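Long-range contacts in solute-binding protein (Thermoactinomyces vulgaris, PDB 2ZYM), which probably binds maltose-type sugars, cyclodextrins among them, outside the cell membrane and hands them on for carbohydrate uptake: residues A132-K137 with V262-L267; D161-G166 with S239-A244; Q210-V215 with N365-V370. One frame throughout, in Å; residues are numbered along the deposited sequence.

Contact 1: A132-K137 with V262-L267; sequences ALIYNK and VGVAPL
Leu133, Ile134 and Tyr135 pair with Ala265, Val264 and Gly263 in an antiparallel ladder at the edge of a mixed four-stranded sheet, where strand 262-265 is one of the two edge strands within the chain. Two hydrogen-bonded pairs flank the Ile134-Val264 pair, and Asn136 with Val262 continues the ladder. Leu133 N gives to Ala265 O at 2.8 Å, and Ala265 N returns a nearly straight bond to Leu133 O; Tyr135 and Gly263 exchange a like pair of bonds, Tyr135 N to Gly263 O being 2.9 Å. Between them, in the non-hydrogen-bonded pair, Ile134 and Val264 lie side by side on one face of the sheet, Ile134 CG1 being 4.2 Å from Val264 CG2, and Phe340 of helix 335-345 packs on both. On the face of Leu133 and Tyr135, the phenol ring folds back over the neighbouring strand: with CG between the backbone N and the carbonyl carbon (chi1 60°), it lies on Gly263, whose CA sits 3.8 Å from the ring centroid in a CH-pi contact. A CB on Gly263 would run into CZ of Tyr135. Tyr135 CE2 also reaches Ala265 CB at 4.1 Å. Past the ladder, Leu267 CD2 swings back to within 3.7 Å of Leu133 N. The ring over a cross-strand glycine is the aromatic rescue of glycine known from antiparallel sheets, here at the rim of a sheet in a periplasmic-binding-protein-type fold.

Contact 2: D161-G166 with S239-A244; sequences DEQKYG and SGKVAA
Gln163 meets Lys241 where a short parallel pairing begins, joining the loop before strand 167-168 to the start of strand 242-247. Gln163 and Lys164 form a G1 bulge opposite Lys159. The Lys241 chain, extended beyond CG, runs alongside Gln163 in the same direction: its CD passes 3.2 Å from Gln163 O, and its NZ ends 3.6 Å from Gln163 CB. The contact is made chiefly by the lysine's methylenes, so an alanine at Lys241 would probably leave Gln163 CB and the Gln163 carbonyl oxygen without most of that cover. Lys164 points its CB away from 239-244, and its CA rests near Lys241 O. Tyr165 is the parallel bridge partner of Val242. Its N gives to Lys241 O at 3.0 Å, and its O accepts from Ala243 N at 3.1 Å. Tyr165 CB packs on Val242 CG2 at 3.8 Å; with CG anti to the carbonyl carbon (chi1 -71°), the ring leads away from the segment 239-244, and Leu236 of helix 230-238 touches both side chains. At Gly166 the chain turns a corner. Ala243 CB closes to 3.4 Å from Gly166 O, which also takes a weak, bent bond from Ala244 N at 3.1 Å.

Contact 3: Q210-V215 with N365-V370; sequences QGMNEV and NAHTFV
Met212 lays its methyl on the imidazole of His367: CE sits 3.7 Å from the ring centroid, 11° off the normal, a CH-pi contact over the centre of one face. The sulfur follows on the same face, SD being 4.2 Å from that centroid, so this is a Met-aromatic contact as well. SD also meets Val370 CG2, tip to tip, at 3.6 Å, while CE touches Ala366 CB. Val215 comes at the imidazole crosswise, its CG1 3.6 Å from His367 ND1 and its CG2 nearer CE1. No hydrogen bond joins the two segments; this is apolar packing around one polar ring. The methionine gets there by sending CG anti to its own N (chi1 -175°) and then bending at both further torsions, which brings the thioether across to the other helix. A weak hydrogen bond from His367 ND1 to Ala171 O probably helps to set the rotation of the ring, with Phe174 and Thr177 packed against it. Segments 210-215 and 365-370, parts of helices 206-220 and 360-371, cross at -53° with their axes 10.5 Å apart. Helix 174-183 borders the contact through Thr177 and Leu180 against Val215, and helix 377-392 through Leu381 against Met212 and Ala380 against Val370.

Contacts 1 and 2 belong to one sheet: strand 242-247 lies between strands 132-136 and 167-168, and a probable hydrogen bond from Asn136 N to Ala243 O, 2.8 Å, ties them directly. Both rest on backbone ladders, antiparallel in contact 1 and parallel in contact 2, where the pairing is shorter and ends at a partly exposed lysine and an exposed glutamine. Contact 3 uses none of these strands. Its nearest atoms are about 12 Å from contact 1 and 13 Å from contact 2, and all its touching residues are buried, joined by side-chain packing without a hydrogen bond between the segments. Contact 1 is partly buried; contact 2 is mostly buried but has a solvent-facing end.

Contact 1: A132-K137 with V262-L267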
loop_
_atom_site.group_PDB
_atom_site.type_symbol
_atom_site.label_atom_id
_atom_site.label_comp_id
_atom_site.label_asym_id
_atom_site.label_seq_id
_atom_site.Cartn_x
_atom_site.Cartn_y
_atom_site.Cartn_z
ATOM N N ALA A 132 1.549 -5.525 -8.935
ATOM C CA ALA A 132 1.974 -5.952 -10.263
ATOM C C ALA A 132 1.173 -7.193 -10.618
ATOM O O ALA A 132 0.255 -7.559 -9.888
ATOM C CB ALA A 132 3.465 -6.246 -10.278
ATOM N N LEU A 133 1.499 -7.830 -11.737
ATOM C CA LEU A 133 0.880 -9.104 -12.065
ATOM C C LEU A 133 1.716 -10.218 -11.453
ATOM O O LEU A 133 2.856 -10.445 -11.857
ATOM C CB LEU A 133 0.729 -9.295 -13.581
ATOM C CG LEU A 133 -0.186 -10.455 -14.011
ATOM C CD1 LEU A 133 -1.659 -10.133 -13.768
ATOM C CD2 LEU A 133 0.042 -10.838 -15.469
ATOM N N ILE A 134 1.151 -10.881 -10.451
ATOM C CA ILE A 134 1.782 -12.043 -9.836
ATOM C C ILE A 134 1.082 -13.271 -10.398
ATOM O O ILE A 134 -0.135 -13.419 -10.260
ATOM C CB ILE A 134 1.687 -12.009 -8.282
ATOM C CG1 ILE A 134 2.501 -10.846 -7.705
ATOM C CG2 ILE A 134 2.204 -13.302 -7.668
ATOM C CD1 ILE A 134 1.809 -9.534 -7.753
ATOM N N TYR A 135 1.845 -14.136 -11.058
ATOM C CA TYR A 135 1.253 -15.303 -11.701
ATOM C C TYR A 135 1.835 -16.630 -11.227
ATOM O O TYR A 135 2.959 -16.694 -10.725
ATOM C CB TYR A 135 1.276 -15.178 -13.234
ATOM C CG TYR A 135 2.646 -15.048 -13.862
ATOM C CD1 TYR A 135 3.284 -16.153 -14.426
ATOM C CD2 TYR A 135 3.291 -13.815 -13.920
ATOM C CE1 TYR A 135 4.542 -16.036 -15.014
ATOM C CE2 TYR A 135 4.545 -13.687 -14.503
ATOM C CZ TYR A 135 5.162 -14.799 -15.054
ATOM O OH TYR A 135 6.402 -14.662 -15.629
ATOM N N ASN A 136 1.033 -17.679 -11.381
ATOM C CA ASN A 136 1.439 -19.044 -11.101
ATOM C C ASN A 136 2.069 -19.624 -12.363
ATOM O O ASN A 136 1.369 -19.900 -13.341
ATOM C CB ASN A 136 0.218 -19.866 -10.667
ATOM C CG ASN A 136 0.573 -21.279 -10.232
ATOM O OD1 ASN A 136 1.527 -21.881 -10.729
ATOM N ND2 ASN A 136 -0.210 -21.821 -9.308
ATOM N N LYS A 137 3.389 -19.796 -12.337
ATOM C CA LYS A 137 4.148 -20.250 -13.510
ATOM C C LYS A 137 3.695 -21.607 -14.057
ATOM O O LYS A 137 3.890 -21.895 -15.238
ATOM C CB LYS A 137 5.651 -20.276 -13.215
ATOM C CG LYS A 137 6.306 -18.904 -13.176
ATOM C CD LYS A 137 7.820 -19.023 -13.234
ATOM C CE LYS A 137 8.482 -17.658 -13.316
ATOM N NZ LYS A 137 9.961 -17.771 -13.483
ATOM N N VAL A 262 6.274 -18.666 -8.287
ATOM C CA VAL A 262 5.730 -17.335 -8.564
ATOM C C VAL A 262 6.510 -16.541 -9.610
ATOM O O VAL A 262 7.737 -16.443 -9.555
ATOM C CB VAL A 262 5.535 -16.479 -7.272
ATOM C CG1 VAL A 262 4.542 -17.147 -6.324
ATOM C CG2 VAL A 262 6.855 -16.209 -6.568
ATOM N N GLY A 263 5.777 -15.991 -10.568
ATOM C CA GLY A 263 6.327 -15.028 -11.510
ATOM C C GLY A 263 5.753 -13.664 -11.180
ATOM O O GLY A 263 4.642 -13.564 -10.654
ATOM N N VAL A 264 6.522 -12.615 -11.457
ATOM C CA VAL A 264 6.055 -11.243 -11.277
ATOM C C VAL A 264 6.357 -10.438 -12.539
ATOM O O VAL A 264 7.504 -10.365 -12.983
ATOM C CB VAL A 264 6.695 -10.553 -10.037
ATOM C CG1 VAL A 264 6.113 -9.153 -9.835
ATOM C CG2 VAL A 264 6.499 -11.392 -8.782
ATOM N N ALA A 265 5.315 -9.849 -13.114
ATOM C CA ALA A 265 5.460 -9.010 -14.297
ATOM C C ALA A 265 4.700 -7.702 -14.111
ATOM O O ALA A 265 3.701 -7.666 -13.388
ATOM C CB ALA A 265 4.954 -9.749 -15.531
ATOM N N PRO A 266 5.176 -6.613 -14.749
ATOM C CA PRO A 266 4.362 -5.404 -14.774
ATOM C C PRO A 266 3.004 -5.693 -15.404
ATOM O O PRO A 266 2.893 -6.585 -16.250
ATOM C CB PRO A 266 5.169 -4.445 -15.665
ATOM C CG PRO A 266 6.171 -5.298 -16.376
ATOM C CD PRO A 266 6.460 -6.427 -15.444
ATOM N N LEU A 267 1.977 -4.962 -14.980
ATOM C CA LEU A 267 0.647 -5.120 -15.556
ATOM C C LEU A 267 0.720 -4.929 -17.070
ATOM O O LEU A 267 1.335 -3.971 -17.538
ATOM C CB LEU A 267 -0.350 -4.127 -14.939
ATOM C CG LEU A 267 -0.661 -4.197 -13.437
ATOM C CD1 LEU A 267 -1.714 -3.166 -13.062
ATOM C CD2 LEU A 267 -1.115 -5.589 -13.011
#

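Contact 2: D161-G166 with S239-A244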
loop_
_atom_site.group_PDB
_atom_site.type_symbol
_atom_site.label_atom_id
_atom_site.label_comp_id
_atom_site.label_asym_id
_atom_site.label_seq_id
_atom_site.Cartn_x
_atom_site.Cartn_y
_atom_site.Cartn_z
ATOM N N ASP A 161 -18.101 -21.381 -10.197
ATOM C CA ASP A 161 -18.898 -22.562 -9.867
ATOM C C ASP A 161 -18.059 -23.838 -9.764
ATOM O O ASP A 161 -18.554 -24.879 -9.329
ATOM C CB ASP A 161 -20.052 -22.734 -10.866
ATOM C CG ASP A 161 -21.112 -21.641 -10.739
ATOM O OD1 ASP A 161 -21.907 -21.473 -11.687
ATOM O OD2 ASP A 161 -21.155 -20.948 -9.696
ATOM N N GLU A 162 -16.788 -23.749 -10.153
ATOM C CA GLU A 162 -15.862 -24.877 -10.028
ATOM C C GLU A 162 -14.541 -24.500 -9.342
ATOM O O GLU A 162 -13.547 -25.229 -9.446
ATOM C CB GLU A 162 -15.624 -25.547 -11.391
ATOM C CG GLU A 162 -14.886 -24.696 -12.415
ATOM C CD GLU A 162 -14.790 -25.365 -13.772
ATOM O OE1 GLU A 162 -15.832 -25.502 -14.448
ATOM O OE2 GLU A 162 -13.667 -25.743 -14.172
ATOM N N GLN A 163 -14.552 -23.370 -8.631
ATOM C CA GLN A 163 -13.392 -22.873 -7.874
ATOM C C GLN A 163 -12.136 -22.743 -8.741
ATOM O O GLN A 163 -11.066 -23.255 -8.401
ATOM C CB GLN A 163 -13.129 -23.742 -6.632
ATOM C CG GLN A 163 -14.067 -23.472 -5.451
ATOM C CD GLN A 163 -15.515 -23.856 -5.728
ATOM O OE1 GLN A 163 -15.806 -24.966 -6.179
ATOM N NE2 GLN A 163 -16.429 -22.933 -5.453
ATOM N N LYS A 164 -12.288 -22.067 -9.875
ATOM C CA LYS A 164 -11.197 -21.867 -10.823
ATOM C C LYS A 164 -11.234 -20.437 -11.337
ATOM O O LYS A 164 -12.309 -19.899 -11.611
ATOM C CB LYS A 164 -11.313 -22.845 -11.997
ATOM C CG LYS A 164 -11.222 -24.325 -11.620
ATOM C CD LYS A 164 -9.795 -24.856 -11.648
ATOM C CE LYS A 164 -9.379 -25.277 -13.052
ATOM N NZ LYS A 164 -10.115 -26.485 -13.527
ATOM N N TYR A 165 -10.059 -19.822 -11.450
ATOM C CA TYR A 165 -9.951 -18.458 -11.960
ATOM C C TYR A 165 -8.740 -18.273 -12.861
ATOM O O TYR A 165 -7.677 -18.851 -12.628
ATOM C CB TYR A 165 -9.893 -17.445 -10.813
ATOM C CG TYR A 165 -11.198 -17.262 -10.075
ATOM C CD1 TYR A 165 -12.142 -16.330 -10.508
ATOM C CD2 TYR A 165 -11.485 -18.013 -8.937
ATOM C CE1 TYR A 165 -13.346 -16.159 -9.830
ATOM C CE2 TYR A 165 -12.684 -17.851 -8.253
ATOM C CZ TYR A 165 -13.606 -16.922 -8.702
ATOM O OH TYR A 165 -14.790 -16.763 -8.024
ATOM N N GLY A 166 -8.919 -17.459 -13.897
ATOM C CA GLY A 166 -7.816 -17.021 -14.735
ATOM C C GLY A 166 -7.156 -15.793 -14.135
ATOM O O GLY A 166 -5.929 -15.738 -14.005
ATOM N N SER A 239 -4.041 -21.764 -3.047
ATOM C CA SER A 239 -4.588 -23.103 -3.255
ATOM C C SER A 239 -4.351 -23.616 -4.680
ATOM O O SER A 239 -4.749 -24.735 -5.014
ATOM C CB SER A 239 -6.080 -23.123 -2.918
ATOM O OG SER A 239 -6.814 -22.330 -3.835
ATOM N N GLY A 240 -3.712 -22.795 -5.512
ATOM C CA GLY A 240 -3.365 -23.179 -6.885
ATOM C C GLY A 240 -4.516 -23.068 -7.874
ATOM O O GLY A 240 -4.453 -23.623 -8.974
ATOM N N LYS A 241 -5.557 -22.336 -7.488
ATOM C CA LYS A 241 -6.786 -22.248 -8.278
ATOM C C LYS A 241 -6.810 -21.048 -9.225
ATOM O O LYS A 241 -7.646 -20.984 -10.130
ATOM C CB LYS A 241 -8.007 -22.212 -7.355
ATOM C CG LYS A 241 -8.261 -23.506 -6.592
ATOM C CD LYS A 241 -9.450 -23.355 -5.654
ATOM C CE LYS A 241 -9.777 -24.657 -4.943
ATOM N NZ LYS A 241 -10.896 -24.487 -3.973
ATOM N N VAL A 242 -5.890 -20.109 -9.015
ATOM C CA VAL A 242 -5.865 -18.853 -9.766
ATOM C C VAL A 242 -4.556 -18.710 -10.542
ATOM O O VAL A 242 -3.474 -18.828 -9.967
ATOM C CB VAL A 242 -6.055 -17.632 -8.829
ATOM C CG1 VAL A 242 -6.060 -16.334 -9.621
ATOM C CG2 VAL A 242 -7.344 -17.764 -8.026
ATOM N N ALA A 243 -4.664 -18.453 -11.844
ATOM C CA ALA A 243 -3.489 -18.304 -12.702
ATOM C C ALA A 243 -2.714 -17.015 -12.422
ATOM O O ALA A 243 -1.485 -17.028 -12.387
ATOM C CB ALA A 243 -3.877 -18.388 -14.172
ATOM N N ALA A 244 -3.435 -15.914 -12.212
ATOM C CA ALA A 244 -2.800 -14.621 -11.992
ATOM C C ALA A 244 -3.609 -13.706 -11.081
ATOM O O ALA A 244 -4.842 -13.692 -11.129
ATOM C CB ALA A 244 -2.521 -13.931 -13.327
#

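Contact 3: Q210-V215 with N365-V370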
loop_
_atom_site.group_PDB
_atom_site.type_symbol
_atom_site.label_atom_id
_atom_site.label_comp_id
_atom_site.label_asym_id
_atom_site.label_seq_id
_atom_site.Cartn_x
_atom_site.Cartn_y
_atom_site.Cartn_z
ATOM N N GLN A 210 -15.251 6.444 -17.092
ATOM C CA GLN A 210 -14.704 5.475 -18.050
ATOM C C GLN A 210 -13.929 4.372 -17.322
ATOM O O GLN A 210 -14.027 3.196 -17.676
ATOM C CB GLN A 210 -13.794 6.165 -19.077
ATOM C CG GLN A 210 -14.513 7.053 -20.088
ATOM C CD GLN A 210 -13.557 7.899 -20.928
ATOM O OE1 GLN A 210 -12.599 7.388 -21.517
ATOM N NE2 GLN A 210 -13.824 9.200 -20.993
ATOM N N GLY A 211 -13.165 4.766 -16.304
ATOM C CA GLY A 211 -12.427 3.821 -15.467
ATOM C C GLY A 211 -13.345 2.899 -14.684
ATOM O O GLY A 211 -13.126 1.685 -14.635
ATOM N N MET A 212 -14.378 3.477 -14.075
ATOM C CA MET A 212 -15.331 2.706 -13.275
ATOM C C MET A 212 -16.155 1.747 -14.138
ATOM O O MET A 212 -16.578 0.684 -13.675
ATOM C CB MET A 212 -16.237 3.637 -12.466
ATOM C CG MET A 212 -17.186 2.924 -11.510
ATOM S SD MET A 212 -16.348 1.910 -10.288
ATOM C CE MET A 212 -16.357 2.991 -8.863
ATOM N N ASN A 213 -16.380 2.123 -15.394
ATOM C CA ASN A 213 -17.033 1.226 -16.344
ATOM C C ASN A 213 -16.208 -0.033 -16.601
ATOM O O ASN A 213 -16.764 -1.121 -16.773
ATOM C CB ASN A 213 -17.366 1.953 -17.644
ATOM C CG ASN A 213 -18.765 2.535 -17.633
ATOM O OD1 ASN A 213 -18.962 3.707 -17.317
ATOM N ND2 ASN A 213 -19.751 1.706 -17.958
ATOM N N GLU A 214 -14.886 0.125 -16.604
ATOM C CA GLU A 214 -13.962 -1.003 -16.727
ATOM C C GLU A 214 -14.053 -1.930 -15.516
ATOM O O GLU A 214 -14.027 -3.155 -15.663
ATOM C CB GLU A 214 -12.523 -0.509 -16.920
ATOM C CG GLU A 214 -12.308 0.318 -18.187
ATOM C CD GLU A 214 -12.718 -0.416 -19.456
ATOM O OE1 GLU A 214 -13.312 0.232 -20.344
ATOM O OE2 GLU A 214 -12.456 -1.636 -19.566
ATOM N N VAL A 215 -14.170 -1.333 -14.330
ATOM C CA VAL A 215 -14.376 -2.079 -13.085
ATOM C C VAL A 215 -15.656 -2.915 -13.162
ATOM O O VAL A 215 -15.647 -4.106 -12.840
ATOM C CB VAL A 215 -14.435 -1.133 -11.852
ATOM C CG1 VAL A 215 -14.799 -1.902 -10.585
ATOM C CG2 VAL A 215 -13.116 -0.392 -11.672
ATOM N N ASN A 365 -16.785 2.435 -1.333
ATOM C CA ASN A 365 -18.237 2.258 -1.294
ATOM C C ASN A 365 -18.848 2.324 -2.694
ATOM O O ASN A 365 -19.748 1.550 -3.019
ATOM C CB ASN A 365 -18.899 3.298 -0.385
ATOM C CG ASN A 365 -18.765 2.968 1.097
ATOM O OD1 ASN A 365 -19.148 3.770 1.946
ATOM N ND2 ASN A 365 -18.218 1.793 1.413
ATOM N N ALA A 366 -18.336 3.246 -3.511
ATOM C CA ALA A 366 -18.759 3.398 -4.903
ATOM C C ALA A 366 -18.486 2.138 -5.723
ATOM O O ALA A 366 -19.331 1.714 -6.511
ATOM C CB ALA A 366 -18.083 4.614 -5.536
ATOM N N HIS A 367 -17.309 1.544 -5.528
ATOM C CA HIS A 367 -16.960 0.269 -6.157
ATOM C C HIS A 367 -17.929 -0.847 -5.759
ATOM O O HIS A 367 -18.308 -1.662 -6.597
ATOM C CB HIS A 367 -15.529 -0.139 -5.801
ATOM C CG HIS A 367 -14.478 0.600 -6.566
ATOM N ND1 HIS A 367 -13.843 0.065 -7.666
ATOM C CD2 HIS A 367 -13.945 1.832 -6.388
ATOM C CE1 HIS A 367 -12.968 0.936 -8.134
ATOM N NE2 HIS A 367 -13.009 2.016 -7.374
ATOM N N THR A 368 -18.319 -0.875 -4.483
ATOM C CA THR A 368 -19.266 -1.875 -3.965
ATOM C C THR A 368 -20.633 -1.742 -4.643
ATOM O O THR A 368 -21.191 -2.737 -5.110
ATOM C CB THR A 368 -19.405 -1.789 -2.417
ATOM O OG1 THR A 368 -18.135 -2.043 -1.804
ATOM C CG2 THR A 368 -20.419 -2.807 -1.881
ATOM N N PHE A 369 -21.150 -0.515 -4.711
ATOM C CA PHE A 369 -22.443 -0.242 -5.352
ATOM C C PHE A 369 -22.484 -0.682 -6.817
ATOM O O PHE A 369 -23.487 -1.239 -7.268
ATOM C CB PHE A 369 -22.813 1.244 -5.257
ATOM C CG PHE A 369 -23.168 1.711 -3.866
ATOM C CD1 PHE A 369 -22.568 2.845 -3.332
ATOM C CD2 PHE A 369 -24.121 1.038 -3.102
ATOM C CE1 PHE A 369 -22.891 3.297 -2.052
ATOM C CE2 PHE A 369 -24.453 1.477 -1.820
ATOM C CZ PHE A 369 -23.837 2.614 -1.295
ATOM N N VAL A 370 -21.404 -0.427 -7.558
ATOM C CA VAL A 370 -21.345 -0.834 -8.967
ATOM C C VAL A 370 -21.180 -2.346 -9.120
ATOM O O VAL A 370 -21.804 -2.950 -9.990
ATOM C CB VAL A 370 -20.272 -0.065 -9.800
ATOM C CG1 VAL A 370 -20.473 1.439 -9.687
ATOM C CG2 VAL A 370 -18.864 -0.452 -9.394
#